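Local coordinates for kinesin-like protein Nod (Drosophila melanogaster, PDB 3DC4) that hydrolyses ATP and binds microtubules through the catalytic core of a nonmotile kinesin required for segregating non-exchange chromosomes in meiosis, at residues A[85-88]-A[89-93]; A[113-116]-A[117-121]; A[133-136]-A[137-141]; A[193-196]-A[197-201]; A[290-293]-A[294-298]. All blocks are in the same frame, centred on the assembly; numbering follows the deposited sequence.

Contact 1 (A[85-88]-A[89-93]); sequences PLVD and KLLEG
With chi1 at 177°, Val87 turns CG1 back beside its own carbonyl carbon, along the helix toward Leu91. Leu91 answers with chi1 at -83°, which sets CG beside its backbone N, and chi2 at 51° then directs CD1 to Val87. The two side chains lie side by side and point the same way, Val87 CG1 meeting Leu91 CD1 at 4.0 Å. The same methyl also comes close to the backbone, since Leu91 CD1 is 3.0 Å from Val87 O. Val87 O also accepts the Leu91 amide: Leu91 N to Val87 O is 3.0 Å, in a nearly straight bond. One residue earlier, Leu90 N reaches Leu86 O at 2.9 Å. The next bond in the series is less straight: Glu92 N donates to Asp88 O at 2.9 Å, while Glu92 CG approaches the same oxygen at 3.0 Å. The carboxylates of Asp88 and Glu92 are not in contact, their nearest oxygens OD1 and OE1 being 5.5 Å apart, and the Asp88 charge is answered instead by a salt bridge to Arg138. The helix stops in a Schellman motif at Gly93, whose phi is positive. Gly93 N bonds to Leu90 O at 2.9 Å, and that oxygen also accepts from Ser235 OG. Helix 84-92 lies against the sheet and a neighbouring helix: Leu86 touches Tyr305, Thr307 and Met237 on strands 305-312 and 234-241, and Leu90 touches Ile135 of helix 127-141.

Contact 2 (A[113-116]-A[117-121]); sequences GMTP and PGEIL
Pro116 and Glu119 close a tight turn through Pro117 and Gly118, both in near-3-10 conformation, with Glu119 N donating to Pro116 O at 3.1 Å and an N-H...O angle of 136°. The donor stands 41° above the carbonyl plane, off the lone pairs. Glu119 places CG between its backbone N and carbonyl carbon (chi1 49°), a crowded position that brings CG to 3.1 Å from Pro116 O. From there the extended chain runs alongside the proline ring, OE2 lying 3.7 Å from Pro116 CB. Thr115 and Ile120 meet at about a right angle, Thr115 CG2 pressing on Ile120 CD1 at 3.5 Å, tighter than ordinary methyl contact. Glu119, Thr115 and Ile120 also touch a crystal neighbour, so lattice packing may influence these details. The loop follows helix 108-112, which Gly113 ends in a Schellman motif just beyond the predicted ATP-binding P-loop residues, and the Thr115 side chain lies about 7 Å from the bound ADP. Pro116 and Pro117 rest on His196 of helix 192-204. Neither proline has an N-H to give, so the turn rests on the bent Glu119 bond, a weak bond from Ile120 N to Pro117 O, proline rigidity and apolar contact.

Contact 3 (A[133-136]-A[137-141]); sequences GDIF and ERVTA
Thr140 puts two donors on Phe136 O, its backbone N at 2.8 Å and its hydroxyl OG1 at 3.0 Å. They use the oxygen differently, the amide approaching nearly in line with the carbonyl and the hydroxyl standing 43° out of its plane. The hydroxyl reaches there because chi1 of -57° holds OG1 beside the backbone N, so the exposed threonine folds its polar atom back onto the helix. One residue earlier the contact is apolar: Ile135 and Val139 run side by side, Ile135 CG2 facing Val139 CG2 at 4.2 Å. Val139 CG2 also crowds Ile135 O at 3.0 Å, beside the bond that oxygen accepts from Val139 N. These are the i to i+4 contacts of an alpha-helix, here the last turns of helix 127-141 in the kinesin motor domain. On another flank Arg138 N donates to Asp134 O at 3.1 Å, and the Arg138 aliphatic chain, extended from CG to NE, runs past that oxygen with CG only 3.2 Å away. Its guanidinium reaches beyond the helix to Asp88. Asp134 sends OD2 to the hydroxyl of Tyr79. Its other oxygen, Asp134 OD1, lies 4.5 Å from Glu137 OE2; these like charges are not in contact, and nearby Arg138 may offset part of them. Outward again, Leu84, Val87 and Leu91 of helix 84-92 pack against the arginine.

Contact 4 (A[193-196]-A[197-201]); sequences ADLH and HILEL
The imidazole of His196 meets Glu200 at its edge: Glu200 OE1 lies in the ring plane, 3.0 Å from His196 CE1. The carboxylate is turned across the ring, the two planes standing 82° apart. That distance is short for carbon to oxygen, and the choice between the two flipped orientations of the ring is therefore doubtful. His197 N lies near the ring plane too, but off the CG-ND1 side, 3.7 Å from His196 ND1. Placing CG anti to the backbone N (chi1 -177°) carries the His196 ring outward from the helix, where Glu200, one turn on and likewise anti, can reach its edge. Glu200 OE2 makes a salt bridge to Arg204, which would limit the rotation of the carboxylate, although Glu200 also touches a crystal neighbour. Beneath them Glu200 N donates to His196 O at 2.9 Å. The buried flank is hydrocarbon. Leu195 and Leu199 cross obliquely with Leu195 CG 4.0 Å from Leu199 CD1, and Ile198 brings CG1 to 3.1 Å from Leu195 O. That close approach follows from a chi1 of 75°, which puts Ile198 CG1 between its own backbone N and carbonyl carbon. Before the helix begins, His190 N donates to Asp194 OD2. Helix 192-204 thus faces several elements at once: Leu195 rests on Pro129 and Leu132 of helix 127-141, Leu199 on Leu128, and Ile198 on Leu187 of strand 187-188 and Val224 of strand 220-229.

Contact 5 (A[290-293]-A[294-298]); sequences SVLT and TVLQA
Ser290 is the N-cap of the short helix 291-295, within a sequence matching the Tyr-Arg-Asp-Ser-x-Leu-Thr signature of kinesin motors; in relatives this region contributes to the microtubule-facing surface. Ser290 OG donates to Thr293 OG1 at 2.9 Å, and Thr293 OG1 is in turn bonded to the carbonyl of Tyr287. Thr294 OG1 lies 2.9 Å from Ser290 O, but Tyr287 O is also within reach, so its single proton cannot be assigned. Thr294 N bonds only weakly, to Ser290 O and Val291 O. The helix proper starts with Val295 N to Val291 O, 2.8 Å and nearly straight at 172°. Val295 CG2, set beside its backbone N (chi1 175° for CG1), meets Val291 CG1 at 3.9 Å. Leu292 CD1 approaches Leu296 CD1 at 3.8 Å. The leucines face Ile271 of helix 267-279 and Val240 of strand 234-241, while Glu162 accepts the first amide, Val291 N. Ser290 OG is thus linked to Tyr287 O by way of Thr293 OG1, an arrangement consistent with hydroxyl and Glu162 bonds supplementing weak backbone bonding in the first turn.

How the contacts relate
Four of the five contacts are i to i+4 pairs on helices; contact 2 is a proline turn in a loop. Contact 5 is the most buried, contacts 1 and 4 are partly buried, and contacts 2 and 3 lie at the surface. Contacts 1 and 3 belong to neighbouring helices, their centres about 11 Å apart, joined by charge and by apolar packing. Contacts 2 and 4 also touch, about 10 Å between centres, but through proline rings: Pro116 packs on the His196 ring, and Pro117 CD is 3.7 Å from Leu199 CD1. Contact 5 stands apart, touching none of the others, and adds a cluster of hydroxyls to its apolar and backbone contacts.

Contact 1 (A[85-88]-A[89-93])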
loop_
_atom_site.group_PDB
_atom_site.type_symbol
_atom_site.label_atom_id
_atom_site.label_comp_id
_atom_site.label_asym_id
_atom_site.label_seq_id
_atom_site.Cartn_x
_atom_site.Cartn_y
_atom_site.Cartn_z
ATOM N N PRO A 85 7.911 -1.190 -11.050
ATOM C CA PRO A 85 7.298 -2.118 -12.008
ATOM C C PRO A 85 5.784 -1.933 -12.142
ATOM O O PRO A 85 5.216 -2.173 -13.204
ATOM C CB PRO A 85 7.658 -3.491 -11.444
ATOM C CG PRO A 85 9.005 -3.231 -10.822
ATOM C CD PRO A 85 8.753 -1.922 -10.089
ATOM N N LEU A 86 5.137 -1.501 -11.065
ATOM C CA LEU A 86 3.692 -1.294 -11.082
ATOM C C LEU A 86 3.288 -0.064 -11.885
ATOM O O LEU A 86 2.159 0.024 -12.365
ATOM C CB LEU A 86 3.156 -1.153 -9.659
ATOM C CG LEU A 86 3.322 -2.357 -8.733
ATOM C CD1 LEU A 86 2.759 -2.011 -7.363
ATOM C CD2 LEU A 86 2.610 -3.577 -9.321
ATOM N N VAL A 87 4.205 0.884 -12.037
ATOM C CA VAL A 87 3.885 2.100 -12.768
ATOM C C VAL A 87 3.419 1.800 -14.185
ATOM O O VAL A 87 2.425 2.359 -14.642
ATOM C CB VAL A 87 5.080 3.069 -12.790
ATOM C CG1 VAL A 87 4.747 4.298 -13.633
ATOM C CG2 VAL A 87 5.406 3.502 -11.371
ATOM N N ASP A 88 4.124 0.923 -14.890
ATOM C CA ASP A 88 3.699 0.590 -16.244
ATOM C C ASP A 88 2.320 -0.056 -16.244
ATOM O O ASP A 88 1.494 0.231 -17.111
ATOM C CB ASP A 88 4.697 -0.343 -16.929
ATOM C CG ASP A 88 5.838 0.409 -17.573
ATOM O OD1 ASP A 88 5.626 1.581 -17.965
ATOM O OD2 ASP A 88 6.937 -0.171 -17.696
ATOM N N LYS A 89 2.067 -0.917 -15.264
ATOM C CA LYS A 89 0.782 -1.591 -15.177
ATOM C C LYS A 89 -0.328 -0.556 -14.991
ATOM O O LYS A 89 -1.365 -0.618 -15.653
ATOM C CB LYS A 89 0.786 -2.594 -14.015
ATOM C CG LYS A 89 1.954 -3.594 -14.034
ATOM C CD LYS A 89 2.037 -4.384 -15.342
ATOM C CE LYS A 89 3.194 -5.378 -15.322
ATOM N NZ LYS A 89 3.288 -6.144 -16.598
ATOM N N LEU A 90 -0.103 0.394 -14.091
ATOM C CA LEU A 90 -1.073 1.447 -13.838
ATOM C C LEU A 90 -1.392 2.175 -15.143
ATOM O O LEU A 90 -2.555 2.374 -15.482
ATOM C CB LEU A 90 -0.509 2.446 -12.830
ATOM C CG LEU A 90 -1.422 3.627 -12.478
ATOM C CD1 LEU A 90 -2.616 3.158 -11.662
ATOM C CD2 LEU A 90 -0.615 4.660 -11.693
ATOM N N LEU A 91 -0.350 2.565 -15.870
ATOM C CA LEU A 91 -0.523 3.275 -17.129
ATOM C C LEU A 91 -1.223 2.420 -18.182
ATOM O O LEU A 91 -1.898 2.943 -19.065
ATOM C CB LEU A 91 0.834 3.760 -17.653
ATOM C CG LEU A 91 1.373 5.075 -17.073
ATOM C CD1 LEU A 91 1.341 5.053 -15.561
ATOM C CD2 LEU A 91 2.790 5.292 -17.578
ATOM N N GLU A 92 -1.072 1.103 -18.081
ATOM C CA GLU A 92 -1.712 0.196 -19.026
ATOM C C GLU A 92 -3.179 0.005 -18.667
ATOM O O GLU A 92 -3.935 -0.612 -19.414
ATOM C CB GLU A 92 -0.994 -1.156 -19.046
ATOM C CG GLU A 92 0.417 -1.090 -19.612
ATOM C CD GLU A 92 1.144 -2.420 -19.546
ATOM O OE1 GLU A 92 2.349 -2.452 -19.868
ATOM O OE2 GLU A 92 0.519 -3.432 -19.163
ATOM N N GLY A 93 -3.580 0.536 -17.514
ATOM C CA GLY A 93 -4.967 0.429 -17.099
ATOM C C GLY A 93 -5.279 -0.544 -15.978
ATOM O O GLY A 93 -6.441 -0.699 -15.607
#

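Contact 2 (A[113-116]-A[117-121])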
loop_
_atom_site.group_PDB
_atom_site.type_symbol
_atom_site.label_atom_id
_atom_site.label_comp_id
_atom_site.label_asym_id
_atom_site.label_seq_id
_atom_site.Cartn_x
_atom_site.Cartn_y
_atom_site.Cartn_z
ATOM N N GLY A 113 5.741 7.111 2.094
ATOM C CA GLY A 113 5.866 8.530 1.781
ATOM C C GLY A 113 4.620 9.334 2.096
ATOM O O GLY A 113 4.177 10.152 1.293
ATOM N N MET A 114 4.070 9.110 3.284
ATOM C CA MET A 114 2.861 9.785 3.732
ATOM C C MET A 114 3.079 11.203 4.246
ATOM O O MET A 114 2.125 11.960 4.412
ATOM C CB MET A 114 2.189 8.948 4.819
ATOM C CG MET A 114 1.694 7.600 4.331
ATOM S SD MET A 114 0.440 7.767 3.036
ATOM C CE MET A 114 -0.907 8.491 3.958
ATOM N N THR A 115 4.334 11.559 4.497
ATOM C CA THR A 115 4.667 12.890 4.990
ATOM C C THR A 115 4.843 13.847 3.814
ATOM O O THR A 115 5.403 13.478 2.784
ATOM C CB THR A 115 5.974 12.863 5.815
ATOM O OG1 THR A 115 5.804 12.001 6.946
ATOM C CG2 THR A 115 6.331 14.267 6.307
ATOM N N PRO A 116 4.356 15.092 3.949
ATOM C CA PRO A 116 4.480 16.081 2.872
ATOM C C PRO A 116 5.918 16.177 2.364
ATOM O O PRO A 116 6.834 16.494 3.122
ATOM C CB PRO A 116 4.000 17.369 3.535
ATOM C CG PRO A 116 2.942 16.872 4.473
ATOM C CD PRO A 116 3.586 15.638 5.082
ATOM N N PRO A 117 6.129 15.901 1.068
ATOM C CA PRO A 117 7.434 15.933 0.403
ATOM C C PRO A 117 8.285 17.163 0.719
ATOM O O PRO A 117 9.489 17.047 0.948
ATOM C CB PRO A 117 7.064 15.855 -1.075
ATOM C CG PRO A 117 5.841 15.008 -1.056
ATOM C CD PRO A 117 5.065 15.593 0.095
ATOM N N GLY A 118 7.653 18.333 0.723
ATOM C CA GLY A 118 8.369 19.565 1.006
ATOM C C GLY A 118 9.227 19.496 2.254
ATOM O O GLY A 118 10.364 19.962 2.258
ATOM N N GLU A 119 8.687 18.912 3.317
ATOM C CA GLU A 119 9.412 18.791 4.576
ATOM C C GLU A 119 10.114 17.442 4.722
ATOM O O GLU A 119 10.097 16.840 5.795
ATOM C CB GLU A 119 8.450 19.005 5.748
ATOM C CG GLU A 119 7.170 18.189 5.655
ATOM C CD GLU A 119 6.236 18.426 6.826
ATOM O OE1 GLU A 119 6.575 18.011 7.955
ATOM O OE2 GLU A 119 5.161 19.033 6.617
ATOM N N ILE A 120 10.734 16.975 3.641
ATOM C CA ILE A 120 11.436 15.692 3.646
ATOM C C ILE A 120 12.698 15.756 2.790
ATOM O O ILE A 120 12.658 16.234 1.661
ATOM C CB ILE A 120 10.536 14.552 3.081
ATOM C CG1 ILE A 120 9.320 14.342 3.981
ATOM C CG2 ILE A 120 11.332 13.263 2.965
ATOM C CD1 ILE A 120 9.670 13.909 5.389
ATOM N N LEU A 121 13.816 15.273 3.321
ATOM C CA LEU A 121 15.054 15.277 2.552
ATOM C C LEU A 121 14.924 14.329 1.364
ATOM O O LEU A 121 14.300 13.275 1.467
ATOM C CB LEU A 121 16.236 14.860 3.430
ATOM C CG LEU A 121 17.024 16.006 4.078
ATOM C CD1 LEU A 121 16.088 17.075 4.604
ATOM C CD2 LEU A 121 17.891 15.443 5.187
#

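Contact 3 (A[133-136]-A[137-141])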
loop_
_atom_site.group_PDB
_atom_site.type_symbol
_atom_site.label_atom_id
_atom_site.label_comp_id
_atom_site.label_asym_id
_atom_site.label_seq_id
_atom_site.Cartn_x
_atom_site.Cartn_y
_atom_site.Cartn_z
ATOM N N GLY A 133 6.149 10.905 -9.527
ATOM C CA GLY A 133 7.170 11.430 -10.415
ATOM C C GLY A 133 7.286 10.620 -11.695
ATOM O O GLY A 133 7.294 11.191 -12.781
ATOM N N ASP A 134 7.366 9.296 -11.575
ATOM C CA ASP A 134 7.480 8.435 -12.752
ATOM C C ASP A 134 6.195 8.391 -13.577
ATOM O O ASP A 134 6.233 8.164 -14.786
ATOM C CB ASP A 134 7.894 7.014 -12.340
ATOM C CG ASP A 134 9.365 6.925 -11.943
ATOM O OD1 ASP A 134 10.221 7.400 -12.723
ATOM O OD2 ASP A 134 9.672 6.378 -10.858
ATOM N N ILE A 135 5.059 8.598 -12.920
ATOM C CA ILE A 135 3.776 8.608 -13.608
ATOM C C ILE A 135 3.726 9.830 -14.523
ATOM O O ILE A 135 3.384 9.716 -15.701
ATOM C CB ILE A 135 2.613 8.665 -12.602
ATOM C CG1 ILE A 135 2.502 7.320 -11.875
ATOM C CG2 ILE A 135 1.301 8.996 -13.315
ATOM C CD1 ILE A 135 1.536 7.336 -10.714
ATOM N N PHE A 136 4.082 10.994 -13.988
ATOM C CA PHE A 136 4.074 12.218 -14.783
ATOM C C PHE A 136 5.026 12.084 -15.965
ATOM O O PHE A 136 4.676 12.406 -17.102
ATOM C CB PHE A 136 4.504 13.432 -13.945
ATOM C CG PHE A 136 3.451 13.938 -12.985
ATOM C CD1 PHE A 136 2.099 13.910 -13.316
ATOM C CD2 PHE A 136 3.826 14.504 -11.772
ATOM C CE1 PHE A 136 1.140 14.441 -12.452
ATOM C CE2 PHE A 136 2.873 15.039 -10.901
ATOM C CZ PHE A 136 1.530 15.008 -11.242
ATOM N N GLU A 137 6.234 11.606 -15.689
ATOM C CA GLU A 137 7.245 11.450 -16.724
ATOM C C GLU A 137 6.769 10.603 -17.901
ATOM O O GLU A 137 6.922 10.991 -19.059
ATOM C CB GLU A 137 8.507 10.841 -16.117
ATOM C CG GLU A 137 9.633 10.630 -17.102
ATOM C CD GLU A 137 10.922 10.250 -16.409
ATOM O OE1 GLU A 137 11.415 11.061 -15.595
ATOM O OE2 GLU A 137 11.437 9.143 -16.672
ATOM N N ARG A 138 6.186 9.449 -17.603
ATOM C CA ARG A 138 5.704 8.562 -18.654
ATOM C C ARG A 138 4.475 9.115 -19.361
ATOM O O ARG A 138 4.263 8.856 -20.544
ATOM C CB ARG A 138 5.404 7.184 -18.073
ATOM C CG ARG A 138 6.627 6.521 -17.477
ATOM C CD ARG A 138 6.289 5.163 -16.914
ATOM N NE ARG A 138 7.459 4.511 -16.339
ATOM C CZ ARG A 138 7.437 3.310 -15.774
ATOM N NH1 ARG A 138 6.302 2.630 -15.709
ATOM N NH2 ARG A 138 8.546 2.791 -15.273
ATOM N N VAL A 139 3.663 9.875 -18.635
ATOM C CA VAL A 139 2.474 10.476 -19.224
ATOM C C VAL A 139 2.889 11.583 -20.187
ATOM O O VAL A 139 2.271 11.765 -21.232
ATOM C CB VAL A 139 1.542 11.074 -18.141
ATOM C CG1 VAL A 139 0.503 11.978 -18.785
ATOM C CG2 VAL A 139 0.847 9.953 -17.374
ATOM N N THR A 140 3.941 12.317 -19.831
ATOM C CA THR A 140 4.434 13.406 -20.670
ATOM C C THR A 140 5.214 12.873 -21.870
ATOM O O THR A 140 5.348 13.558 -22.886
ATOM C CB THR A 140 5.356 14.358 -19.877
ATOM O OG1 THR A 140 4.656 14.870 -18.736
ATOM C CG2 THR A 140 5.789 15.530 -20.755
ATOM N N ALA A 141 5.729 11.654 -21.746
ATOM C CA ALA A 141 6.501 11.031 -22.817
ATOM C C ALA A 141 5.586 10.307 -23.798
ATOM O O ALA A 141 5.973 10.025 -24.932
ATOM C CB ALA A 141 7.507 10.052 -22.230
#

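Contact 4 (A[193-196]-A[197-201])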
loop_
_atom_site.group_PDB
_atom_site.type_symbol
_atom_site.label_atom_id
_atom_site.label_comp_id
_atom_site.label_asym_id
_atom_site.label_seq_id
_atom_site.Cartn_x
_atom_site.Cartn_y
_atom_site.Cartn_z
ATOM N N ALA A 193 4.249 19.620 -6.012
ATOM C CA ALA A 193 3.675 20.638 -5.143
ATOM C C ALA A 193 2.225 20.292 -4.821
ATOM O O ALA A 193 1.787 20.426 -3.680
ATOM C CB ALA A 193 3.750 22.005 -5.817
ATOM N N ASP A 194 1.481 19.845 -5.828
ATOM C CA ASP A 194 0.083 19.490 -5.624
ATOM C C ASP A 194 -0.039 18.311 -4.666
ATOM O O ASP A 194 -0.940 18.271 -3.827
ATOM C CB ASP A 194 -0.582 19.156 -6.962
ATOM C CG ASP A 194 -0.690 20.364 -7.874
ATOM O OD1 ASP A 194 -1.046 21.447 -7.368
ATOM O OD2 ASP A 194 -0.432 20.233 -9.085
ATOM N N LEU A 195 0.873 17.353 -4.787
ATOM C CA LEU A 195 0.859 16.190 -3.907
ATOM C C LEU A 195 1.084 16.689 -2.491
ATOM O O LEU A 195 0.429 16.253 -1.552
ATOM C CB LEU A 195 1.970 15.214 -4.294
ATOM C CG LEU A 195 2.206 14.023 -3.353
ATOM C CD1 LEU A 195 0.936 13.171 -3.251
ATOM C CD2 LEU A 195 3.361 13.187 -3.903
ATOM N N HIS A 196 2.016 17.618 -2.346
ATOM C CA HIS A 196 2.310 18.175 -1.038
ATOM C C HIS A 196 1.052 18.808 -0.443
ATOM O O HIS A 196 0.774 18.651 0.746
ATOM C CB HIS A 196 3.431 19.207 -1.152
ATOM C CG HIS A 196 3.852 19.783 0.161
ATOM N ND1 HIS A 196 3.042 20.621 0.898
ATOM C CD2 HIS A 196 4.985 19.625 0.885
ATOM C CE1 HIS A 196 3.659 20.955 2.017
ATOM N NE2 HIS A 196 4.840 20.363 2.035
ATOM N N HIS A 197 0.282 19.506 -1.274
ATOM C CA HIS A 197 -0.946 20.144 -0.807
ATOM C C HIS A 197 -1.961 19.134 -0.279
ATOM O O HIS A 197 -2.464 19.285 0.836
ATOM C CB HIS A 197 -1.580 20.962 -1.937
ATOM C CG HIS A 197 -2.940 21.501 -1.607
ATOM N ND1 HIS A 197 -3.152 22.413 -0.597
ATOM C CD2 HIS A 197 -4.155 21.254 -2.154
ATOM C CE1 HIS A 197 -4.441 22.707 -0.535
ATOM N NE2 HIS A 197 -5.069 22.017 -1.468
ATOM N N ILE A 198 -2.261 18.104 -1.072
ATOM C CA ILE A 198 -3.241 17.107 -0.649
ATOM C C ILE A 198 -2.797 16.355 0.600
ATOM O O ILE A 198 -3.624 16.013 1.449
ATOM C CB ILE A 198 -3.579 16.082 -1.785
ATOM C CG1 ILE A 198 -2.445 15.074 -1.977
ATOM C CG2 ILE A 198 -3.866 16.819 -3.080
ATOM C CD1 ILE A 198 -2.699 13.732 -1.289
ATOM N N LEU A 199 -1.498 16.099 0.726
ATOM C CA LEU A 199 -0.997 15.389 1.900
ATOM C C LEU A 199 -1.081 16.266 3.140
ATOM O O LEU A 199 -1.428 15.795 4.224
ATOM C CB LEU A 199 0.449 14.938 1.686
ATOM C CG LEU A 199 0.644 13.793 0.695
ATOM C CD1 LEU A 199 2.122 13.456 0.583
ATOM C CD2 LEU A 199 -0.150 12.576 1.178
ATOM N N GLU A 200 -0.768 17.546 2.971
ATOM C CA GLU A 200 -0.816 18.492 4.076
ATOM C C GLU A 200 -2.272 18.711 4.488
ATOM O O GLU A 200 -2.605 18.702 5.676
ATOM C CB GLU A 200 -0.185 19.823 3.656
ATOM C CG GLU A 200 -0.134 20.875 4.751
ATOM C CD GLU A 200 0.466 22.185 4.266
ATOM O OE1 GLU A 200 1.667 22.195 3.910
ATOM O OE2 GLU A 200 -0.262 23.205 4.233
ATOM N N LEU A 201 -3.136 18.901 3.496
ATOM C CA LEU A 201 -4.556 19.113 3.750
ATOM C C LEU A 201 -5.155 17.903 4.451
ATOM O O LEU A 201 -5.848 18.034 5.462
ATOM C CB LEU A 201 -5.294 19.359 2.432
ATOM C CG LEU A 201 -6.822 19.442 2.497
ATOM C CD1 LEU A 201 -7.244 20.681 3.277
ATOM C CD2 LEU A 201 -7.384 19.485 1.088
#

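Contact 5 (A[290-293]-A[294-298])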
loop_
_atom_site.group_PDB
_atom_site.type_symbol
_atom_site.label_atom_id
_atom_site.label_comp_id
_atom_site.label_asym_id
_atom_site.label_seq_id
_atom_site.Cartn_x
_atom_site.Cartn_y
_atom_site.Cartn_z
ATOM N N SER A 290 -14.808 -6.020 5.639
ATOM C CA SER A 290 -14.123 -4.897 6.279
ATOM C C SER A 290 -14.200 -3.658 5.405
ATOM O O SER A 290 -14.410 -3.751 4.199
ATOM C CB SER A 290 -12.647 -5.217 6.527
ATOM O OG SER A 290 -11.917 -5.178 5.313
ATOM N N VAL A 291 -14.020 -2.498 6.022
ATOM C CA VAL A 291 -14.052 -1.241 5.296
ATOM C C VAL A 291 -12.902 -1.180 4.296
ATOM O O VAL A 291 -13.057 -0.649 3.200
ATOM C CB VAL A 291 -13.934 -0.047 6.251
ATOM C CG1 VAL A 291 -13.921 1.246 5.458
ATOM C CG2 VAL A 291 -15.095 -0.058 7.236
ATOM N N LEU A 292 -11.751 -1.725 4.679
ATOM C CA LEU A 292 -10.581 -1.721 3.808
ATOM C C LEU A 292 -10.852 -2.421 2.476
ATOM O O LEU A 292 -10.557 -1.877 1.411
ATOM C CB LEU A 292 -9.400 -2.400 4.508
ATOM C CG LEU A 292 -8.038 -2.341 3.795
ATOM C CD1 LEU A 292 -7.653 -0.898 3.527
ATOM C CD2 LEU A 292 -6.995 -3.024 4.660
ATOM N N THR A 293 -11.416 -3.623 2.534
ATOM C CA THR A 293 -11.697 -4.374 1.317
ATOM C C THR A 293 -12.892 -3.808 0.552
ATOM O O THR A 293 -13.082 -4.110 -0.626
ATOM C CB THR A 293 -11.924 -5.878 1.624
ATOM O OG1 THR A 293 -12.836 -6.025 2.720
ATOM C CG2 THR A 293 -10.600 -6.550 1.968
ATOM N N THR A 294 -13.694 -2.990 1.223
ATOM C CA THR A 294 -14.844 -2.368 0.585
ATOM C C THR A 294 -14.349 -1.164 -0.218
ATOM O O THR A 294 -14.673 -1.016 -1.396
ATOM C CB THR A 294 -15.879 -1.910 1.638
ATOM O OG1 THR A 294 -16.423 -3.060 2.297
ATOM C CG2 THR A 294 -17.014 -1.137 0.980
ATOM N N VAL A 295 -13.542 -0.318 0.416
ATOM C CA VAL A 295 -12.991 0.857 -0.253
ATOM C C VAL A 295 -12.110 0.452 -1.433
ATOM O O VAL A 295 -12.113 1.108 -2.474
ATOM C CB VAL A 295 -12.160 1.708 0.723
ATOM C CG1 VAL A 295 -11.486 2.854 -0.027
ATOM C CG2 VAL A 295 -13.062 2.254 1.822
ATOM N N LEU A 296 -11.362 -0.636 -1.278
ATOM C CA LEU A 296 -10.479 -1.088 -2.345
ATOM C C LEU A 296 -11.132 -2.150 -3.235
ATOM O O LEU A 296 -10.453 -2.819 -4.005
ATOM C CB LEU A 296 -9.176 -1.640 -1.741
ATOM C CG LEU A 296 -8.368 -0.678 -0.857
ATOM C CD1 LEU A 296 -7.177 -1.405 -0.257
ATOM C CD2 LEU A 296 -7.904 0.524 -1.683
ATOM N N GLN A 297 -12.449 -2.293 -3.142
ATOM C CA GLN A 297 -13.168 -3.289 -3.931
ATOM C C GLN A 297 -12.884 -3.210 -5.427
ATOM O O GLN A 297 -12.667 -4.234 -6.074
ATOM C CB GLN A 297 -14.670 -3.153 -3.706
ATOM C CG GLN A 297 -15.462 -4.315 -4.259
ATOM C CD GLN A 297 -16.940 -4.148 -4.029
ATOM O OE1 GLN A 297 -17.357 -3.684 -2.971
ATOM N NE2 GLN A 297 -17.744 -4.529 -5.017
ATOM N N ALA A 298 -12.893 -1.998 -5.973
ATOM C CA ALA A 298 -12.641 -1.801 -7.396
ATOM C C ALA A 298 -11.204 -2.143 -7.769
ATOM O O ALA A 298 -10.910 -2.406 -8.932
ATOM C CB ALA A 298 -12.952 -0.357 -7.791
#